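Local coordinates for protein transcription factor tau 138 kDa subunit (Saccharomyces cerevisiae, PDB 5AIM) that forms part of TFIIIC, which binds intragenic promoter elements of tRNA and 5S RNA genes and assembles the initiation complex that recruits RNA polymerase III, at residues Ser11-Leu19 with Thr53-Met61; Gly26-Gln34 with Ala89-Glu97. All coordinates share one frame; numbering follows the deposited sequence.

Contact 1: Ser11-Leu19 with Thr53-Met61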
loop_
_atom_site.group_PDB
_atom_site.type_symbol
_atom_site.label_atom_id
_atom_site.label_comp_id
_atom_site.label_asym_id
_atom_site.label_seq_id
_atom_site.Cartn_x
_atom_site.Cartn_y
_atom_site.Cartn_z
ATOM N N SER A 11 11.837 -6.232 6.094
ATOM C CA SER A 11 11.190 -5.831 4.836
ATOM C C SER A 11 10.044 -6.782 4.456
ATOM O O SER A 11 8.939 -6.351 4.084
ATOM C CB SER A 11 12.205 -5.771 3.692
ATOM O OG SER A 11 11.564 -5.697 2.428
ATOM N N LEU A 12 10.305 -8.086 4.535
ATOM C CA LEU A 12 9.230 -9.050 4.261
ATOM C C LEU A 12 8.041 -8.928 5.224
ATOM O O LEU A 12 6.871 -9.052 4.810
ATOM C CB LEU A 12 9.765 -10.478 4.289
ATOM C CG LEU A 12 10.796 -10.802 3.210
ATOM C CD1 LEU A 12 11.337 -12.206 3.420
ATOM C CD2 LEU A 12 10.207 -10.661 1.812
ATOM N N GLN A 13 8.329 -8.708 6.505
ATOM C CA GLN A 13 7.261 -8.485 7.480
ATOM C C GLN A 13 6.392 -7.281 7.084
ATOM O O GLN A 13 5.141 -7.336 7.116
ATOM C CB GLN A 13 7.857 -8.284 8.878
ATOM C CG GLN A 13 6.811 -8.159 9.982
ATOM C CD GLN A 13 7.417 -7.829 11.332
ATOM O OE1 GLN A 13 8.552 -7.362 11.419
ATOM N NE2 GLN A 13 6.658 -8.068 12.395
ATOM N N ARG A 14 7.054 -6.191 6.707
ATOM C CA ARG A 14 6.315 -5.005 6.269
ATOM C C ARG A 14 5.482 -5.266 5.006
ATOM O O ARG A 14 4.331 -4.803 4.898
ATOM C CB ARG A 14 7.253 -3.807 6.077
ATOM C CG ARG A 14 7.827 -3.295 7.390
ATOM C CD ARG A 14 8.646 -2.028 7.216
ATOM N NE ARG A 14 9.791 -2.211 6.321
ATOM C CZ ARG A 14 11.043 -2.435 6.704
ATOM N NH1 ARG A 14 11.370 -2.533 7.989
ATOM N NH2 ARG A 14 11.986 -2.570 5.776
ATOM N N GLN A 15 6.040 -6.007 4.050
ATOM C CA GLN A 15 5.248 -6.418 2.887
ATOM C C GLN A 15 4.017 -7.271 3.257
ATOM O O GLN A 15 2.910 -7.064 2.721
ATOM C CB GLN A 15 6.136 -7.127 1.856
ATOM C CG GLN A 15 7.180 -6.216 1.226
ATOM C CD GLN A 15 7.991 -6.924 0.182
ATOM O OE1 GLN A 15 7.460 -7.356 -0.832
ATOM N NE2 GLN A 15 9.293 -7.048 0.420
ATOM N N ARG A 16 4.187 -8.224 4.170
ATOM C CA ARG A 16 3.027 -8.985 4.636
ATOM C C ARG A 16 1.971 -8.070 5.248
ATOM O O ARG A 16 0.755 -8.272 5.034
ATOM C CB ARG A 16 3.434 -10.058 5.651
ATOM C CG ARG A 16 4.230 -11.220 5.062
ATOM C CD ARG A 16 4.267 -12.409 6.025
ATOM N NE ARG A 16 4.725 -12.041 7.367
ATOM C CZ ARG A 16 5.997 -11.949 7.749
ATOM N NH1 ARG A 16 6.991 -12.194 6.899
ATOM N NH2 ARG A 16 6.277 -11.600 8.998
ATOM N N ALA A 17 2.427 -7.096 6.039
ATOM C CA ALA A 17 1.499 -6.137 6.656
ATOM C C ALA A 17 0.746 -5.323 5.604
ATOM O O ALA A 17 -0.478 -5.159 5.678
ATOM C CB ALA A 17 2.238 -5.209 7.599
ATOM N N ILE A 18 1.477 -4.790 4.633
ATOM C CA ILE A 18 0.850 -4.028 3.552
ATOM C C ILE A 18 -0.212 -4.878 2.857
ATOM O O ILE A 18 -1.337 -4.419 2.610
ATOM C CB ILE A 18 1.913 -3.566 2.537
ATOM C CG1 ILE A 18 2.799 -2.496 3.174
ATOM C CG2 ILE A 18 1.279 -3.005 1.275
ATOM C CD1 ILE A 18 4.127 -2.303 2.465
ATOM N N LEU A 19 0.138 -6.119 2.549
ATOM C CA LEU A 19 -0.818 -7.013 1.904
ATOM C C LEU A 19 -2.079 -7.272 2.751
ATOM O O LEU A 19 -3.225 -7.196 2.247
ATOM C CB LEU A 19 -0.123 -8.331 1.568
ATOM C CG LEU A 19 -0.859 -9.276 0.630
ATOM C CD1 LEU A 19 -1.016 -8.659 -0.742
ATOM C CD2 LEU A 19 -0.100 -10.582 0.525
ATOM N N THR A 53 10.498 4.073 5.038
ATOM C CA THR A 53 10.738 2.642 5.163
ATOM C C THR A 53 9.564 1.831 4.602
ATOM O O THR A 53 9.765 0.924 3.800
ATOM C CB THR A 53 11.022 2.256 6.634
ATOM O OG1 THR A 53 12.186 2.957 7.097
ATOM C CG2 THR A 53 11.265 0.761 6.769
ATOM N N VAL A 54 8.339 2.160 5.001
ATOM C CA VAL A 54 7.172 1.448 4.480
ATOM C C VAL A 54 6.961 1.723 2.982
ATOM O O VAL A 54 6.621 0.812 2.207
ATOM C CB VAL A 54 5.903 1.788 5.284
ATOM C CG1 VAL A 54 4.660 1.155 4.656
ATOM C CG2 VAL A 54 6.063 1.310 6.719
ATOM N N ARG A 55 7.175 2.970 2.568
ATOM C CA ARG A 55 7.057 3.320 1.158
ATOM C C ARG A 55 7.994 2.461 0.306
ATOM O O ARG A 55 7.606 1.986 -0.767
ATOM C CB ARG A 55 7.341 4.809 0.928
ATOM C CG ARG A 55 7.398 5.214 -0.548
ATOM C CD ARG A 55 6.118 4.854 -1.308
ATOM N NE ARG A 55 6.293 4.908 -2.760
ATOM C CZ ARG A 55 5.894 5.904 -3.547
ATOM N NH1 ARG A 55 5.278 6.969 -3.046
ATOM N NH2 ARG A 55 6.112 5.832 -4.853
ATOM N N GLY A 56 9.224 2.266 0.777
ATOM C CA GLY A 56 10.143 1.372 0.080
ATOM C C GLY A 56 9.553 -0.001 -0.235
ATOM O O GLY A 56 9.702 -0.547 -1.350
ATOM N N ASP A 57 8.870 -0.568 0.750
ATOM C CA ASP A 57 8.288 -1.892 0.588
ATOM C C ASP A 57 7.025 -1.869 -0.271
ATOM O O ASP A 57 6.783 -2.803 -1.062
ATOM C CB ASP A 57 8.062 -2.531 1.953
ATOM C CG ASP A 57 9.366 -2.998 2.573
ATOM O OD1 ASP A 57 10.167 -3.622 1.840
ATOM O OD2 ASP A 57 9.624 -2.713 3.761
ATOM N N VAL A 58 6.245 -0.791 -0.170
ATOM C CA VAL A 58 5.184 -0.590 -1.151
ATOM C C VAL A 58 5.773 -0.626 -2.573
ATOM O O VAL A 58 5.245 -1.304 -3.472
ATOM C CB VAL A 58 4.445 0.734 -0.925
ATOM C CG1 VAL A 58 3.513 1.049 -2.103
ATOM C CG2 VAL A 58 3.665 0.670 0.374
ATOM N N ASP A 59 6.879 0.088 -2.771
ATOM C CA ASP A 59 7.511 0.136 -4.088
ATOM C C ASP A 59 7.971 -1.256 -4.531
ATOM O O ASP A 59 7.756 -1.660 -5.691
ATOM C CB ASP A 59 8.698 1.101 -4.093
ATOM C CG ASP A 59 8.272 2.554 -4.057
ATOM O OD1 ASP A 59 7.087 2.840 -4.324
ATOM O OD2 ASP A 59 9.133 3.415 -3.771
ATOM N N LEU A 60 8.610 -1.990 -3.617
ATOM C CA LEU A 60 8.992 -3.363 -3.944
ATOM C C LEU A 60 7.781 -4.172 -4.395
ATOM O O LEU A 60 7.853 -4.930 -5.366
ATOM C CB LEU A 60 9.667 -4.060 -2.766
ATOM C CG LEU A 60 11.063 -3.584 -2.382
ATOM C CD1 LEU A 60 11.602 -4.445 -1.256
ATOM C CD2 LEU A 60 11.998 -3.613 -3.573
ATOM N N MET A 61 6.661 -4.002 -3.699
ATOM C CA MET A 61 5.441 -4.718 -4.079
ATOM C C MET A 61 4.843 -4.282 -5.419
ATOM O O MET A 61 4.343 -5.110 -6.181
ATOM C CB MET A 61 4.407 -4.605 -2.971
ATOM C CG MET A 61 4.872 -5.300 -1.722
ATOM S SD MET A 61 3.792 -5.017 -0.330
ATOM C CE MET A 61 2.434 -6.116 -0.729
#

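Contact 2: Gly26-Gln34 with Ala89-Glu97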
loop_
_atom_site.group_PDB
_atom_site.type_symbol
_atom_site.label_atom_id
_atom_site.label_comp_id
_atom_site.label_asym_id
_atom_site.label_seq_id
_atom_site.Cartn_x
_atom_site.Cartn_y
_atom_site.Cartn_z
ATOM N N GLY A 26 -10.342 -3.255 1.707
ATOM C CA GLY A 26 -11.200 -3.397 0.537
ATOM C C GLY A 26 -10.466 -3.471 -0.789
ATOM O O GLY A 26 -11.103 -3.509 -1.848
ATOM N N GLY A 27 -9.138 -3.465 -0.740
ATOM C CA GLY A 27 -8.331 -3.764 -1.906
ATOM C C GLY A 27 -7.903 -2.575 -2.753
ATOM O O GLY A 27 -7.237 -2.768 -3.768
ATOM N N VAL A 28 -8.267 -1.366 -2.333
ATOM C CA VAL A 28 -7.925 -0.139 -3.054
ATOM C C VAL A 28 -7.603 0.930 -2.028
ATOM O O VAL A 28 -8.327 1.081 -1.035
ATOM C CB VAL A 28 -9.089 0.365 -3.930
ATOM C CG1 VAL A 28 -8.605 1.485 -4.835
ATOM C CG2 VAL A 28 -9.678 -0.761 -4.755
ATOM N N ALA A 29 -6.519 1.667 -2.249
ATOM C CA ALA A 29 -6.179 2.761 -1.344
ATOM C C ALA A 29 -5.344 3.820 -2.028
ATOM O O ALA A 29 -4.493 3.511 -2.858
ATOM C CB ALA A 29 -5.432 2.232 -0.133
ATOM N N TYR A 30 -5.604 5.080 -1.691
ATOM C CA TYR A 30 -4.676 6.143 -2.021
ATOM C C TYR A 30 -3.445 6.031 -1.129
ATOM O O TYR A 30 -3.550 5.747 0.070
ATOM C CB TYR A 30 -5.339 7.512 -1.838
ATOM C CG TYR A 30 -6.270 7.927 -2.956
ATOM C CD1 TYR A 30 -5.879 7.842 -4.288
ATOM C CD2 TYR A 30 -7.533 8.431 -2.679
ATOM C CE1 TYR A 30 -6.725 8.232 -5.306
ATOM C CE2 TYR A 30 -8.387 8.835 -3.698
ATOM C CZ TYR A 30 -7.976 8.730 -5.010
ATOM O OH TYR A 30 -8.811 9.118 -6.036
ATOM N N LEU A 31 -2.279 6.245 -1.729
ATOM C CA LEU A 31 -1.031 6.246 -0.991
ATOM C C LEU A 31 -0.866 7.611 -0.338
ATOM O O LEU A 31 -0.476 8.587 -0.977
ATOM C CB LEU A 31 0.127 5.924 -1.933
ATOM C CG LEU A 31 1.337 5.181 -1.378
ATOM C CD1 LEU A 31 0.918 3.838 -0.789
ATOM C CD2 LEU A 31 2.363 4.997 -2.495
ATOM N N ARG A 32 -1.201 7.654 0.945
ATOM C CA ARG A 32 -1.223 8.886 1.715
ATOM C C ARG A 32 -1.219 8.510 3.191
ATOM O O ARG A 32 -1.235 7.327 3.535
ATOM C CB ARG A 32 -2.469 9.712 1.378
ATOM C CG ARG A 32 -3.774 8.975 1.665
ATOM C CD ARG A 32 -5.019 9.761 1.275
ATOM N NE ARG A 32 -6.214 8.929 1.396
ATOM C CZ ARG A 32 -7.444 9.317 1.075
ATOM N NH1 ARG A 32 -7.663 10.532 0.593
ATOM N NH2 ARG A 32 -8.454 8.470 1.223
ATOM N N GLU A 33 -1.216 9.514 4.058
ATOM C CA GLU A 33 -1.062 9.293 5.499
ATOM C C GLU A 33 -2.010 8.242 6.079
ATOM O O GLU A 33 -1.577 7.398 6.857
ATOM C CB GLU A 33 -1.244 10.613 6.243
ATOM C CG GLU A 33 -1.046 10.522 7.748
ATOM C CD GLU A 33 -1.066 11.885 8.414
ATOM O OE1 GLU A 33 -2.150 12.499 8.486
ATOM O OE2 GLU A 33 0.005 12.344 8.864
ATOM N N GLN A 34 -3.283 8.285 5.699
ATOM C CA GLN A 34 -4.279 7.348 6.221
ATOM C C GLN A 34 -3.834 5.891 6.019
ATOM O O GLN A 34 -3.944 5.034 6.937
ATOM C CB GLN A 34 -5.630 7.594 5.537
ATOM C CG GLN A 34 -6.748 6.673 5.997
ATOM C CD GLN A 34 -8.070 6.986 5.324
ATOM O OE1 GLN A 34 -8.239 8.050 4.726
ATOM N NE2 GLN A 34 -9.015 6.058 5.416
ATOM N N ALA A 89 -14.486 -1.634 -8.424
ATOM C CA ALA A 89 -14.122 -1.261 -7.061
ATOM C C ALA A 89 -13.183 -0.057 -7.041
ATOM O O ALA A 89 -13.317 0.843 -6.206
ATOM C CB ALA A 89 -13.473 -2.440 -6.362
ATOM N N ILE A 90 -12.240 -0.035 -7.977
ATOM C CA ILE A 90 -11.300 1.070 -8.067
ATOM C C ILE A 90 -12.064 2.367 -8.354
ATOM O O ILE A 90 -11.875 3.379 -7.664
ATOM C CB ILE A 90 -10.220 0.810 -9.148
ATOM C CG1 ILE A 90 -9.365 -0.402 -8.756
ATOM C CG2 ILE A 90 -9.324 2.037 -9.335
ATOM C CD1 ILE A 90 -8.407 -0.865 -9.842
ATOM N N GLN A 91 -12.934 2.336 -9.360
ATOM C CA GLN A 91 -13.694 3.531 -9.708
ATOM C C GLN A 91 -14.652 3.937 -8.592
ATOM O O GLN A 91 -14.824 5.131 -8.328
ATOM C CB GLN A 91 -14.440 3.340 -11.030
ATOM C CG GLN A 91 -13.516 3.232 -12.235
ATOM C CD GLN A 91 -12.602 4.436 -12.394
ATOM O OE1 GLN A 91 -12.939 5.547 -11.982
ATOM N NE2 GLN A 91 -11.437 4.220 -12.992
ATOM N N ARG A 92 -15.257 2.954 -7.921
ATOM C CA ARG A 92 -16.122 3.256 -6.781
ATOM C C ARG A 92 -15.328 3.974 -5.691
ATOM O O ARG A 92 -15.789 4.970 -5.119
ATOM C CB ARG A 92 -16.775 1.987 -6.224
ATOM C CG ARG A 92 -18.138 1.684 -6.830
ATOM C CD ARG A 92 -18.867 0.561 -6.096
ATOM N NE ARG A 92 -18.396 -0.767 -6.491
ATOM C CZ ARG A 92 -17.539 -1.515 -5.799
ATOM N NH1 ARG A 92 -17.031 -1.091 -4.647
ATOM N NH2 ARG A 92 -17.190 -2.706 -6.265
ATOM N N TYR A 93 -14.126 3.478 -5.420
ATOM C CA TYR A 93 -13.257 4.130 -4.446
ATOM C C TYR A 93 -12.886 5.554 -4.888
ATOM O O TYR A 93 -12.969 6.493 -4.097
ATOM C CB TYR A 93 -11.999 3.292 -4.206
ATOM C CG TYR A 93 -11.022 3.900 -3.219
ATOM C CD1 TYR A 93 -11.149 3.675 -1.852
ATOM C CD2 TYR A 93 -9.965 4.684 -3.656
ATOM C CE1 TYR A 93 -10.249 4.227 -0.953
ATOM C CE2 TYR A 93 -9.061 5.236 -2.764
ATOM C CZ TYR A 93 -9.207 5.006 -1.419
ATOM O OH TYR A 93 -8.307 5.563 -0.538
ATOM N N ILE A 94 -12.482 5.722 -6.146
ATOM C CA ILE A 94 -12.149 7.061 -6.650
ATOM C C ILE A 94 -13.337 8.006 -6.491
ATOM O O ILE A 94 -13.180 9.148 -6.054
ATOM C CB ILE A 94 -11.705 7.021 -8.129
ATOM C CG1 ILE A 94 -10.356 6.312 -8.243
ATOM C CG2 ILE A 94 -11.622 8.444 -8.733
ATOM C CD1 ILE A 94 -9.983 5.939 -9.661
ATOM N N LEU A 95 -14.523 7.524 -6.842
ATOM C CA LEU A 95 -15.735 8.333 -6.722
ATOM C C LEU A 95 -16.025 8.694 -5.266
ATOM O O LEU A 95 -16.345 9.840 -4.957
ATOM C CB LEU A 95 -16.934 7.596 -7.319
ATOM C CG LEU A 95 -18.250 8.375 -7.301
ATOM C CD1 LEU A 95 -18.188 9.539 -8.278
ATOM C CD2 LEU A 95 -19.419 7.458 -7.616
ATOM N N LYS A 96 -15.928 7.711 -4.376
ATOM C CA LYS A 96 -16.202 7.937 -2.955
ATOM C C LYS A 96 -15.255 8.960 -2.318
ATOM O O LYS A 96 -15.672 9.776 -1.495
ATOM C CB LYS A 96 -16.131 6.615 -2.187
ATOM C CG LYS A 96 -16.332 6.754 -0.685
ATOM C CD LYS A 96 -16.484 5.398 -0.012
ATOM N NZ LYS A 96 -16.885 4.238 2.174
ATOM N N GLU A 97 -13.985 8.914 -2.706
ATOM C CA GLU A 97 -12.959 9.773 -2.118
ATOM C C GLU A 97 -12.786 11.074 -2.900
ATOM O O GLU A 97 -11.846 11.829 -2.658
ATOM C CB GLU A 97 -11.627 9.022 -2.074
ATOM C CG GLU A 97 -11.678 7.728 -1.281
ATOM C CD GLU A 97 -11.773 7.954 0.214
ATOM O OE1 GLU A 97 -11.273 8.993 0.695
ATOM O OE2 GLU A 97 -12.351 7.091 0.911
HETATM O O HOH W 1 -10.838 10.580 -5.773
HETATM O O HOH W 2 -8.835 5.759 1.986
#

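Contact 1: Ser11-Leu19 with Thr53-Met61
D57 is held in a hollow lined by S11, R14, Q15 and I18, and its carboxylate is the polar centre of this helix pair. Each oxygen has a partner from helix 11-19: S11 OG donates to D57 OD1 at 2.6 Å, and R14 NE makes the salt bridge to D57 OD2, also at 2.6 Å. The arginine bond is fairly straight, and guanidinium and carboxylate lie nearly coplanar, 25° apart; R14 NH2 adds a weak second bond to the same oxygen.

R14 meets the opposite helix along its whole length. Its CB already lies 3.5 Å from D57 OD2; CG passes the same oxygen more loosely, and CD touches both that oxygen and T53 CG2. A bend about CG-CD (chi3 -60°) then turns the head group, so that T53 CG2 sits over the centre of one guanidinium face, 3.2 Å from R14 CZ, with the backbone N of S11 toward the rim of the other. With R14 cut back to an alanine, D57 OD2 loses its cationic mate, and the buried carboxylate would probably be left poorly compensated, with the T53 methyl facing a gap.

Beyond this polar patch, toward L19 and M61, the contact is mainly apolar. I18 is the reciprocal knob, among V54, D57, V58 and M61: its CD1 reaches V58 CG2 at 3.7 Å, while CG2 lies against M61 SD at 3.6 Å. The M61 chain runs opposite to those of I18 and Q15 as it passes them, with its CG near Q15 OE1 and its methyl against L19 CB.

The axes cross at -74° and approach to 9.2 Å, with knobs set into holes from both helices. This is the packing of helix 5-24 on helix 52-63 within the helical part of the extended winged-helix domain.

Contact 2: Gly26-Gln34 with Ala89-Glu97
Strand 28-30 runs 8.7 Å from the axis of helix 89-96, their directions 37° apart, and Y93 spans the gap between them. With CG anti to the backbone N (chi1 179°), its ring reaches out from the helix to the strand backbone, where the main-chain N of Y30 donates to Y93 OH at 3.0 Å in an almost straight bond. V28 O lies over the rim of one ring face and E97 CG over the rim of the other. The hydroxyl also meets a water, which accepts from R32 NH2 and so joins the two side chains.

V28 points at the helix and splits its methyls: CG1 packs on Y93 CD2 at 3.7 Å, CG2 on I90 CG1. Y30 meets Y93 obliquely, ring planes 57° apart, with Y93 CE2 above the rim of the Y30 face and 3.5 Å from Y30 CD2. The far end of Y30 passes beside I94, and a second water bridges its OH to the I94 carbonyl oxygen.

R32, extended from CG to NE, has Y30 CD2 over the centre of one face of its guanidinium and forms a salt bridge through NH2 to E97 OE1 at 2.9 Å. The bond is straight and in the guanidinium plane, yet it comes down on the carboxylate from above. E97 CB, meanwhile, rests at the Y30 ring edge. R77 makes a cation-pi contact with Y30 and binds the E97 carbonyl.

Strand 28-30 is an outer strand of the small antiparallel sheet of a winged helix, and this contact packs the C-terminal helix 87-96 against it.

How the contacts relate
Contact 1 joins two helices; contact 2 joins a sheet strand and its following turn to the C-terminal helix. Their centres are about 18 Å apart, on opposite sides of the middle of the chain, and both are partly buried, contact 1 lying nearer the middle (its centre about 8 Å from the chain centre, against 11 Å for contact 2). Contact 1 surrounds a carboxylate with direct charged and hydroxyl bonds beside an aliphatic patch, whereas contact 2 relies on aromatic rings, a backbone-to-hydroxyl bond, water bridges and a single salt bridge. They share no segment, but L31 packs on R55 and V58 of helix 52-63. All four segments belong to the extended winged-helix domain.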